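PDB 5IJA: hydrogenase-specific maturation endopeptidase from Thermococcus kodakarensis, which probably acts as an endopeptidase that takes part in the maturation of [NiFe] hydrogenase. Local coordinates for residues Tyr47-Ser61 with Arg106-Ala119. Residues are numbered along the deposited sequence; the frame is centred on the assembly and turned at random.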
# COMPACT_ATOMS: atom_id res chain seq x y z
N TYR A 47 -12.76 5.68 -6.87
CA TYR A 47 -12.68 4.51 -7.74
C TYR A 47 -13.43 4.73 -9.05
O TYR A 47 -14.54 5.26 -9.05
CB TYR A 47 -13.23 3.28 -7.03
CG TYR A 47 -13.09 2.02 -7.87
CD1 TYR A 47 -11.84 1.52 -8.20
CD2 TYR A 47 -14.21 1.32 -8.31
CE1 TYR A 47 -11.70 0.38 -8.97
CE2 TYR A 47 -14.08 0.18 -9.08
CZ TYR A 47 -12.83 -0.29 -9.40
OH TYR A 47 -12.69 -1.43 -10.16
N ASN A 48 -12.82 4.32 -10.16
CA ASN A 48 -13.40 4.52 -11.49
C ASN A 48 -13.31 3.27 -12.35
O ASN A 48 -13.06 3.34 -13.56
CB ASN A 48 -12.72 5.70 -12.19
CG ASN A 48 -13.46 6.16 -13.44
OD1 ASN A 48 -14.70 6.17 -13.48
ND2 ASN A 48 -12.71 6.54 -14.47
N GLY A 49 -13.47 2.10 -11.73
CA GLY A 49 -13.53 0.85 -12.48
C GLY A 49 -12.18 0.24 -12.83
O GLY A 49 -12.11 -0.69 -13.65
N GLU A 50 -11.12 0.73 -12.21
CA GLU A 50 -9.77 0.24 -12.49
C GLU A 50 -9.72 -1.25 -12.25
O GLU A 50 -10.35 -1.75 -11.33
CB GLU A 50 -8.71 0.95 -11.63
CG GLU A 50 -8.45 2.40 -11.98
CD GLU A 50 -9.51 3.36 -11.47
OE1 GLU A 50 -10.40 2.96 -10.69
OE2 GLU A 50 -9.45 4.55 -11.86
N GLU A 51 -9.01 -1.97 -13.12
CA GLU A 51 -9.03 -3.42 -13.09
C GLU A 51 -7.91 -4.00 -12.24
O GLU A 51 -7.91 -5.20 -11.96
CB GLU A 51 -8.94 -3.99 -14.52
CG GLU A 51 -10.07 -3.54 -15.46
CD GLU A 51 -9.65 -2.42 -16.42
OE1 GLU A 51 -8.87 -1.53 -16.01
OE2 GLU A 51 -10.09 -2.45 -17.59
N ARG A 52 -6.95 -3.16 -11.88
CA ARG A 52 -5.83 -3.54 -11.03
C ARG A 52 -5.69 -2.51 -9.94
O ARG A 52 -5.75 -1.30 -10.21
CB ARG A 52 -4.54 -3.67 -11.82
CG ARG A 52 -3.34 -4.18 -11.01
CD ARG A 52 -2.14 -4.41 -11.92
NE ARG A 52 -2.45 -5.45 -12.91
CZ ARG A 52 -1.79 -5.62 -14.06
NH1 ARG A 52 -0.79 -4.82 -14.39
NH2 ARG A 52 -2.16 -6.59 -14.89
N ILE A 53 -5.56 -2.98 -8.70
CA ILE A 53 -5.33 -2.10 -7.54
C ILE A 53 -3.99 -2.45 -6.89
O ILE A 53 -3.76 -3.60 -6.54
CB ILE A 53 -6.42 -2.26 -6.48
CG1 ILE A 53 -7.82 -2.04 -7.07
CG2 ILE A 53 -6.19 -1.34 -5.30
CD1 ILE A 53 -8.04 -0.67 -7.62
N VAL A 54 -3.13 -1.46 -6.70
CA VAL A 54 -1.84 -1.71 -6.09
C VAL A 54 -1.77 -0.99 -4.75
O VAL A 54 -1.73 0.24 -4.72
CB VAL A 54 -0.72 -1.22 -6.98
CG1 VAL A 54 0.60 -1.36 -6.26
CG2 VAL A 54 -0.74 -2.00 -8.30
N ILE A 55 -1.77 -1.74 -3.66
CA ILE A 55 -1.74 -1.17 -2.31
C ILE A 55 -0.30 -1.08 -1.83
O ILE A 55 0.44 -2.04 -1.95
CB ILE A 55 -2.58 -2.03 -1.36
CG1 ILE A 55 -4.04 -1.98 -1.79
CG2 ILE A 55 -2.46 -1.56 0.09
CD1 ILE A 55 -4.85 -3.10 -1.21
N ILE A 56 0.10 0.07 -1.33
CA ILE A 56 1.44 0.24 -0.82
C ILE A 56 1.36 0.68 0.63
O ILE A 56 0.71 1.61 0.94
CB ILE A 56 2.26 1.27 -1.62
CG1 ILE A 56 2.18 1.01 -3.11
CG2 ILE A 56 3.70 1.22 -1.21
CD1 ILE A 56 3.10 1.87 -3.93
N ASP A 57 2.05 -0.04 1.48
CA ASP A 57 1.97 0.14 2.91
C ASP A 57 3.27 -0.09 3.65
O ASP A 57 4.08 -0.87 3.24
CB ASP A 57 0.91 -0.80 3.45
CG ASP A 57 0.44 -0.44 4.84
OD1 ASP A 57 0.79 0.61 5.35
OD2 ASP A 57 -0.28 -1.24 5.42
N ALA A 58 3.42 0.59 4.78
CA ALA A 58 4.46 0.28 5.76
C ALA A 58 4.06 -0.95 6.55
O ALA A 58 2.90 -1.09 6.94
CB ALA A 58 4.68 1.46 6.68
N ILE A 59 5.00 -1.86 6.80
CA ILE A 59 4.70 -3.09 7.53
C ILE A 59 5.76 -3.40 8.59
O ILE A 59 6.86 -2.87 8.54
CB ILE A 59 4.59 -4.31 6.60
CG1 ILE A 59 5.95 -4.65 5.99
CG2 ILE A 59 3.50 -4.09 5.55
CD1 ILE A 59 6.01 -5.98 5.29
N LEU A 60 5.40 -4.26 9.54
CA LEU A 60 6.35 -4.79 10.50
C LEU A 60 6.55 -6.27 10.25
O LEU A 60 5.59 -7.02 10.11
CB LEU A 60 5.89 -4.56 11.95
CG LEU A 60 5.76 -3.11 12.43
CD1 LEU A 60 5.40 -3.04 13.91
CD2 LEU A 60 7.04 -2.33 12.15
N SER A 61 7.81 -6.67 10.18
CA SER A 61 8.15 -8.07 10.03
C SER A 61 9.39 -8.37 10.85
O SER A 61 10.16 -7.46 11.21
CB SER A 61 8.37 -8.42 8.57
OG SER A 61 8.77 -9.76 8.42
N ARG A 106 -16.94 -4.38 -10.08
CA ARG A 106 -15.66 -4.18 -10.74
C ARG A 106 -14.55 -4.20 -9.72
O ARG A 106 -13.46 -4.73 -9.99
CB ARG A 106 -15.62 -2.85 -11.51
CG ARG A 106 -16.73 -2.69 -12.54
CD ARG A 106 -16.80 -1.26 -13.02
NE ARG A 106 -17.07 -0.35 -11.92
CZ ARG A 106 -17.07 0.97 -12.03
NH1 ARG A 106 -16.82 1.53 -13.22
NH2 ARG A 106 -17.33 1.73 -10.97
N LEU A 107 -14.82 -3.60 -8.56
CA LEU A 107 -13.85 -3.56 -7.48
C LEU A 107 -13.66 -4.94 -6.91
O LEU A 107 -12.54 -5.36 -6.59
CB LEU A 107 -14.28 -2.60 -6.38
CG LEU A 107 -13.24 -2.36 -5.28
CD1 LEU A 107 -11.99 -1.77 -5.85
CD2 LEU A 107 -13.82 -1.43 -4.22
N LYS A 108 -14.77 -5.66 -6.78
CA LYS A 108 -14.74 -7.02 -6.25
C LYS A 108 -13.87 -7.93 -7.11
O LYS A 108 -13.13 -8.76 -6.59
CB LYS A 108 -16.16 -7.58 -6.14
CG LYS A 108 -16.23 -8.96 -5.46
CD LYS A 108 -17.52 -9.13 -4.71
CE LYS A 108 -18.37 -10.22 -5.32
NZ LYS A 108 -19.43 -10.65 -4.36
N ARG A 109 -13.95 -7.76 -8.43
CA ARG A 109 -13.23 -8.63 -9.37
C ARG A 109 -11.83 -8.10 -9.74
O ARG A 109 -11.08 -8.76 -10.46
CB ARG A 109 -14.05 -8.82 -10.65
N ALA A 110 -11.48 -6.92 -9.23
CA ALA A 110 -10.21 -6.30 -9.60
C ALA A 110 -9.02 -7.11 -9.08
O ALA A 110 -9.11 -7.78 -8.06
CB ALA A 110 -10.14 -4.86 -9.04
N GLU A 111 -7.91 -7.01 -9.80
CA GLU A 111 -6.68 -7.69 -9.42
C GLU A 111 -5.98 -6.89 -8.31
O GLU A 111 -5.64 -5.74 -8.52
CB GLU A 111 -5.76 -7.83 -10.63
CG GLU A 111 -4.49 -8.62 -10.39
CD GLU A 111 -3.64 -8.69 -11.64
OE1 GLU A 111 -4.20 -8.48 -12.75
OE2 GLU A 111 -2.42 -8.93 -11.53
N ILE A 112 -5.79 -7.50 -7.15
CA ILE A 112 -5.22 -6.77 -6.02
C ILE A 112 -3.76 -7.16 -5.77
O ILE A 112 -3.43 -8.33 -5.70
CB ILE A 112 -5.99 -7.01 -4.72
CG1 ILE A 112 -7.50 -6.89 -4.95
CG2 ILE A 112 -5.49 -6.05 -3.62
CD1 ILE A 112 -7.96 -5.53 -5.41
N HIS A 113 -2.92 -6.15 -5.61
CA HIS A 113 -1.50 -6.31 -5.31
C HIS A 113 -1.16 -5.57 -4.03
O HIS A 113 -1.72 -4.50 -3.77
CB HIS A 113 -0.64 -5.77 -6.46
CG HIS A 113 -0.67 -6.62 -7.69
ND1 HIS A 113 0.33 -7.52 -7.99
CD2 HIS A 113 -1.58 -6.71 -8.69
CE1 HIS A 113 0.03 -8.13 -9.12
NE2 HIS A 113 -1.11 -7.65 -9.57
N PHE A 114 -0.25 -6.13 -3.25
CA PHE A 114 0.15 -5.53 -1.97
C PHE A 114 1.66 -5.40 -1.99
O PHE A 114 2.37 -6.38 -2.16
CB PHE A 114 -0.30 -6.37 -0.76
CG PHE A 114 0.10 -5.80 0.56
CD1 PHE A 114 1.33 -6.11 1.12
CD2 PHE A 114 -0.74 -4.93 1.25
CE1 PHE A 114 1.72 -5.56 2.34
CE2 PHE A 114 -0.36 -4.38 2.48
CZ PHE A 114 0.87 -4.70 3.02
N ILE A 115 2.13 -4.17 -1.79
CA ILE A 115 3.55 -3.92 -1.64
C ILE A 115 3.78 -3.43 -0.22
O ILE A 115 3.22 -2.40 0.18
CB ILE A 115 4.04 -2.86 -2.64
CG1 ILE A 115 3.66 -3.28 -4.06
CG2 ILE A 115 5.56 -2.67 -2.49
CD1 ILE A 115 3.98 -2.19 -5.13
N GLY A 116 4.57 -4.18 0.54
CA GLY A 116 4.86 -3.82 1.91
C GLY A 116 6.31 -3.39 2.10
O GLY A 116 7.22 -4.06 1.62
N ILE A 117 6.50 -2.28 2.79
CA ILE A 117 7.84 -1.74 3.04
C ILE A 117 8.15 -1.91 4.52
O ILE A 117 7.49 -1.31 5.37
CB ILE A 117 7.94 -0.27 2.64
CG1 ILE A 117 7.57 -0.09 1.16
CG2 ILE A 117 9.36 0.27 2.91
CD1 ILE A 117 7.23 1.35 0.79
N VAL A 118 9.16 -2.72 4.82
CA VAL A 118 9.43 -3.08 6.21
C VAL A 118 10.05 -1.90 6.95
O VAL A 118 11.14 -1.43 6.63
CB VAL A 118 10.35 -4.32 6.32
CG1 VAL A 118 10.69 -4.60 7.78
CG2 VAL A 118 9.68 -5.54 5.71
N ALA A 119 9.31 -1.42 7.95
CA ALA A 119 9.70 -0.25 8.71
C ALA A 119 10.81 -0.57 9.71
O ALA A 119 11.06 -1.73 10.05
CB ALA A 119 8.49 0.31 9.44
O HOH W 1 -17.25 4.36 -10.19
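With CG of Y47 swung anti to its own nitrogen (chi1 -177°), the phenol ring reaches the helix turn at R106 and L107. L107 CD1 lies over one face in a CH-pi contact, 4.0 Å from the centroid of the Y47 ring, while the backbone N of G49 sits over the opposite face. The hydroxyl is held by its own loop, Y47 OH donating to E50 O at 2.6 Å. An alanine in place of Y47 would strip L107 of its aromatic cover and is likely to leave the 47-50 loop looser, with E50 O missing its hydroxyl mate. The R106 guanidinium lays a face on G49 CA, its plane 80° from the Y47 ring; NH2 pairs with D104 and reaches Y47 O through a water. Beyond this loop, 52-59 and 111-118 run as neighbouring parallel strands of a mixed five-stranded sheet flanked by helices, joined by nine backbone hydrogen bonds from E111 N to E51 O through A119 N to I59 O. On the face with V54 and I115, R52 NE forms a long salt bridge to E111 OE1 (3.5 Å), and R52 NH1 bonds L146 O. E111 OE2 takes H113 NE2 at 2.7 Å in the imidazole plane; H71 binds H113 ND1, so both ring nitrogens are held and the ring's rotation is fixed. On the other face, I59 CG2 meets the F114 ring edge at CZ (3.7 Å).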